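Local coordinates for protein putative nucleotidyltransferase TM1012 (Thermotoga maritima, PDB 4HX0) that is a putative nucleotidyltransferase of the polymerase-beta-like superfamily, probably transferring a nucleotide from a nucleoside triphosphate to an acceptor not yet identified, at residues 46-51 / 94-99. Sequence-based numbering, arbitrary orientation. Where two conformers were deposited one is given.
With BU1 (1,4-butanediol), chain L; BU1 (1,4-butanediol), chain U.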
ATOM      1  N   VAL A  46      -5.948   0.053  11.829  1.00 31.48           N
ATOM      2  CA  VAL A  46      -5.432  -0.746  10.724  1.00 30.44           C
ATOM      3  C   VAL A  46      -6.138  -2.099  10.685  1.00 30.02           C
ATOM      4  O   VAL A  46      -6.432  -2.683  11.726  1.00 31.37           O
ATOM      5  CB  VAL A  46      -3.911  -0.965  10.857  1.00 29.76           C
ATOM      6  CG1 VAL A  46      -3.389  -1.861   9.744  1.00 28.71           C
ATOM      7  CG2 VAL A  46      -3.183   0.368  10.853  1.00 28.79           C
ATOM      8  N   HIS A  47      -6.408  -2.593   9.479  1.00 31.37           N
ATOM      9  CA  HIS A  47      -7.133  -3.841   9.307  1.00 32.14           C
ATOM     10  C   HIS A  47      -6.385  -4.817   8.452  1.00 34.38           C
ATOM     11  O   HIS A  47      -6.627  -6.049   8.502  1.00 36.20           O
ATOM     12  CB  HIS A  47      -8.510  -3.568   8.716  1.00 31.31           C
ATOM     13  CG  HIS A  47      -9.359  -2.656   9.564  1.00 29.22           C
ATOM     14  ND1 HIS A  47      -9.716  -2.966  10.821  1.00 29.24           N
ATOM     15  CD2 HIS A  47      -9.917  -1.410   9.297  1.00 28.61           C
ATOM     16  CE1 HIS A  47     -10.465  -1.973  11.332  1.00 28.28           C
ATOM     17  NE2 HIS A  47     -10.587  -1.021  10.396  1.00 27.99           N
ATOM     18  N   ASP A  48      -5.471  -4.284   7.655  1.00 33.71           N
ATOM     19  CA  ASP A  48      -4.563  -5.077   6.852  1.00 32.09           C
ATOM     20  C   ASP A  48      -3.371  -4.195   6.562  1.00 28.69           C
ATOM     21  O   ASP A  48      -3.354  -3.015   6.929  1.00 27.07           O
ATOM     22  CB  ASP A  48      -5.230  -5.532   5.556  1.00 35.34           C
ATOM     23  CG  ASP A  48      -5.844  -4.387   4.794  1.00 41.10           C
ATOM     24  OD1 ASP A  48      -5.461  -3.228   5.063  1.00 42.43           O
ATOM     25  OD2 ASP A  48      -6.717  -4.630   3.936  1.00 45.97           O
ATOM     26  N   ILE A  49      -2.370  -4.769   5.917  1.00 23.61           N
ATOM     27  CA  ILE A  49      -1.124  -4.051   5.711  1.00 21.67           C
ATOM     28  C   ILE A  49      -0.957  -3.963   4.204  1.00 21.34           C
ATOM     29  O   ILE A  49      -1.083  -4.965   3.499  1.00 21.48           O
ATOM     30  CB  ILE A  49       0.053  -4.788   6.351  1.00 21.67           C
ATOM     31  CG1 ILE A  49      -0.107  -4.843   7.886  1.00 22.70           C
ATOM     32  CG2 ILE A  49       1.376  -4.146   5.944  1.00 20.45           C
ATOM     33  CD1 ILE A  49       0.986  -5.647   8.565  1.00 23.24           C
ATOM     34  N   ASP A  50      -0.729  -2.754   3.715  1.00 19.25           N
ATOM     35  CA  ASP A  50      -0.560  -2.518   2.288  1.00 19.19           C
ATOM     36  C   ASP A  50       0.877  -2.177   2.059  1.00 18.01           C
ATOM     37  O   ASP A  50       1.405  -1.280   2.693  1.00 17.52           O
ATOM     38  CB  ASP A  50      -1.404  -1.336   1.840  1.00 18.53           C
ATOM     39  CG  ASP A  50      -2.859  -1.588   1.998  1.00 22.31           C
ATOM     40  OD1 ASP A  50      -3.281  -2.728   1.760  1.00 22.79           O
ATOM     41  OD2 ASP A  50      -3.591  -0.664   2.387  1.00 25.65           O
ATOM     42  N   ILE A  51       1.506  -2.904   1.153  1.00 18.58           N
ATOM     43  CA  ILE A  51       2.867  -2.625   0.789  1.00 18.70           C
ATOM     44  C   ILE A  51       2.827  -2.210  -0.664  1.00 18.50           C
ATOM     45  O   ILE A  51       2.324  -2.930  -1.517  1.00 19.37           O
ATOM     46  CB  ILE A  51       3.788  -3.850   0.974  1.00 18.29           C
ATOM     47  CG1 ILE A  51       3.784  -4.351   2.433  1.00 19.50           C
ATOM     48  CG2 ILE A  51       5.207  -3.535   0.500  1.00 19.05           C
ATOM     49  CD1 ILE A  51       4.147  -3.306   3.470  1.00 20.76           C
ATOM     50  N   LYS A  94      -3.739  -9.842   6.512  1.00 21.48           N
ATOM     51  CA  LYS A  94      -3.614  -9.741   5.069  1.00 21.92           C
ATOM     52  C   LYS A  94      -2.635  -8.636   4.727  1.00 21.57           C
ATOM     53  O   LYS A  94      -2.718  -7.535   5.267  1.00 20.15           O
ATOM     54  CB  LYS A  94      -4.945  -9.400   4.418  1.00 25.17           C
ATOM     55  CG  LYS A  94      -4.908  -9.436   2.889  1.00 29.88           C
ATOM     56  CD  LYS A  94      -5.664 -10.633   2.350  1.00 33.60           C
ATOM     57  CE  LYS A  94      -7.124 -10.526   2.777  1.00 35.83           C
ATOM     58  NZ  LYS A  94      -7.850 -11.800   2.539  1.00 38.86           N
ATOM     59  N   VAL A  95      -1.718  -8.945   3.819  1.00 20.60           N
ATOM     60  CA  VAL A  95      -0.738  -7.985   3.349  1.00 19.61           C
ATOM     61  C   VAL A  95      -0.960  -7.865   1.857  1.00 20.33           C
ATOM     62  O   VAL A  95      -0.807  -8.835   1.131  1.00 19.76           O
ATOM     63  CB  VAL A  95       0.700  -8.448   3.661  1.00 19.35           C
ATOM     64  CG1 VAL A  95       1.715  -7.427   3.153  1.00 19.21           C
ATOM     65  CG2 VAL A  95       0.866  -8.721   5.151  1.00 18.98           C
ATOM     66  N   GLU A  96      -1.386  -6.683   1.408  1.00 19.73           N
ATOM     67  CA  GLU A  96      -1.569  -6.444  -0.019  1.00 19.99           C
ATOM     68  C   GLU A  96      -0.244  -5.971  -0.563  1.00 19.08           C
ATOM     69  O   GLU A  96       0.344  -5.023  -0.049  1.00 20.49           O
ATOM     70  CB  GLU A  96      -2.621  -5.361  -0.272  1.00 20.78           C
ATOM     71  CG  GLU A  96      -3.881  -5.510   0.556  1.00 22.39           C
ATOM     72  CD  GLU A  96      -4.759  -6.633   0.036  1.00 24.94           C
ATOM     73  OE1 GLU A  96      -4.364  -7.334  -0.929  1.00 25.46           O
ATOM     74  OE2 GLU A  96      -5.860  -6.802   0.566  1.00 25.15           O
ATOM     75  N   ILE A  97       0.227  -6.630  -1.616  1.00 18.56           N
ATOM     76  CA  ILE A  97       1.453  -6.200  -2.266  1.00 17.11           C
ATOM     77  C   ILE A  97       1.036  -5.559  -3.578  1.00 16.74           C
ATOM     78  O   ILE A  97       0.362  -6.198  -4.398  1.00 15.52           O
ATOM     79  CB  ILE A  97       2.367  -7.404  -2.595  1.00 17.15           C
ATOM     80  CG1 ILE A  97       2.649  -8.217  -1.327  1.00 17.44           C
ATOM     81  CG2 ILE A  97       3.650  -6.910  -3.252  1.00 17.03           C
ATOM     82  CD1 ILE A  97       3.486  -9.453  -1.614  1.00 18.95           C
ATOM     83  N   MET A  98       1.402  -4.294  -3.763  0.50 16.73           N
ATOM     84  CA  MET A  98       1.064  -3.572  -4.991  0.50 18.18           C
ATOM     85  C   MET A  98       2.304  -2.998  -5.622  0.50 17.71           C
ATOM     86  O   MET A  98       2.881  -2.052  -5.099  0.50 17.03           O
ATOM     87  CB  MET A  98       0.098  -2.432  -4.708  0.50 19.76           C
ATOM     88  CG  MET A  98      -1.339  -2.871  -4.704  0.50 23.00           C
ATOM     89  SD  MET A  98      -1.713  -3.514  -3.085  0.50 26.92           S
ATOM     90  CE  MET A  98      -2.023  -1.974  -2.225  0.50 24.43           C
ATOM     91  N   GLY A  99       2.702  -3.573  -6.754  1.00 18.16           N
ATOM     92  CA  GLY A  99       3.891  -3.107  -7.457  1.00 18.14           C
ATOM     93  C   GLY A  99       3.510  -2.201  -8.608  1.00 19.42           C
ATOM     94  O   GLY A  99       2.629  -2.552  -9.398  1.00 18.95           O
TER
HETATM   95  C1  BU1 L 211      -6.858   1.863   3.757  0.50 25.55           C
HETATM   96  C2  BU1 L 211      -6.399   0.535   4.352  0.50 25.38           C
HETATM   97  C3  BU1 L 211      -7.601  -0.319   4.744  0.50 25.32           C
HETATM   98  C4  BU1 L 211      -7.729  -0.465   6.252  0.50 24.30           C
HETATM   99  O5  BU1 L 211      -8.256   1.825   3.482  0.50 25.48           O
HETATM  100  O6  BU1 L 211      -6.651  -1.257   6.759  0.50 22.72           O
HETATM  101  C1  BU1 U 220      -5.921   0.424  18.881  1.00 51.36           C
HETATM  102  C2  BU1 U 220      -6.174   0.627  17.389  1.00 45.75           C
HETATM  103  C3  BU1 U 220      -4.910   0.449  16.549  1.00 39.54           C
HETATM  104  C4  BU1 U 220      -5.240  -0.045  15.139  1.00 32.50           C
HETATM  105  O5  BU1 U 220      -7.176   0.457  19.576  1.00 53.59           O
HETATM  106  O6  BU1 U 220      -4.230  -0.873  14.582  1.00 25.31           O
HETATM  107  O   HOH W   1      -5.909  -8.467   7.774  1.00 26.17           O
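Asp50 and Glu96 share one face of two parallel strands, and Asp48 lies beside them, an acidic group probably corresponding to the carboxylate cluster that holds metal ions in nucleotidyltransferases of this fold; here a 1,4-butanediol lies beside it. Four backbone hydrogen bonds join 49-51 to 94-99, from Ile49 N to Lys94 O (2.9 Å) through to Met98 N and Ile51 O (2.8 Å). Asp48 CG sits between its backbone N and carbonyl carbon (chi1 52°), which brings OD1 to 2.9 Å from butanediol O6; that hydroxyl donates to it and accepts from His47 N at 3.0 Å. With an alanine at Asp48, the butanediol hydroxyl would probably lose the carboxylate it donates to, and the acidic group would shrink to two. Asp48 OD2 stands 4.1 Å from Glu96 OE2, their carboxylate planes 84° apart, whereas Asp50 runs alongside Glu96, and Asp50 OD1 lies 3.1 Å from Glu96 CG. On the opposite face, branched apolar residues fill the core: Ile51 CG1 meets Val95 CG1 at 3.8 Å. Helix 9-22 packs on Ile49 and Val95, helix 55-64 on Ile51 and Ile97, while strands 29-32 and 81-90 continue the mixed sheet on either side.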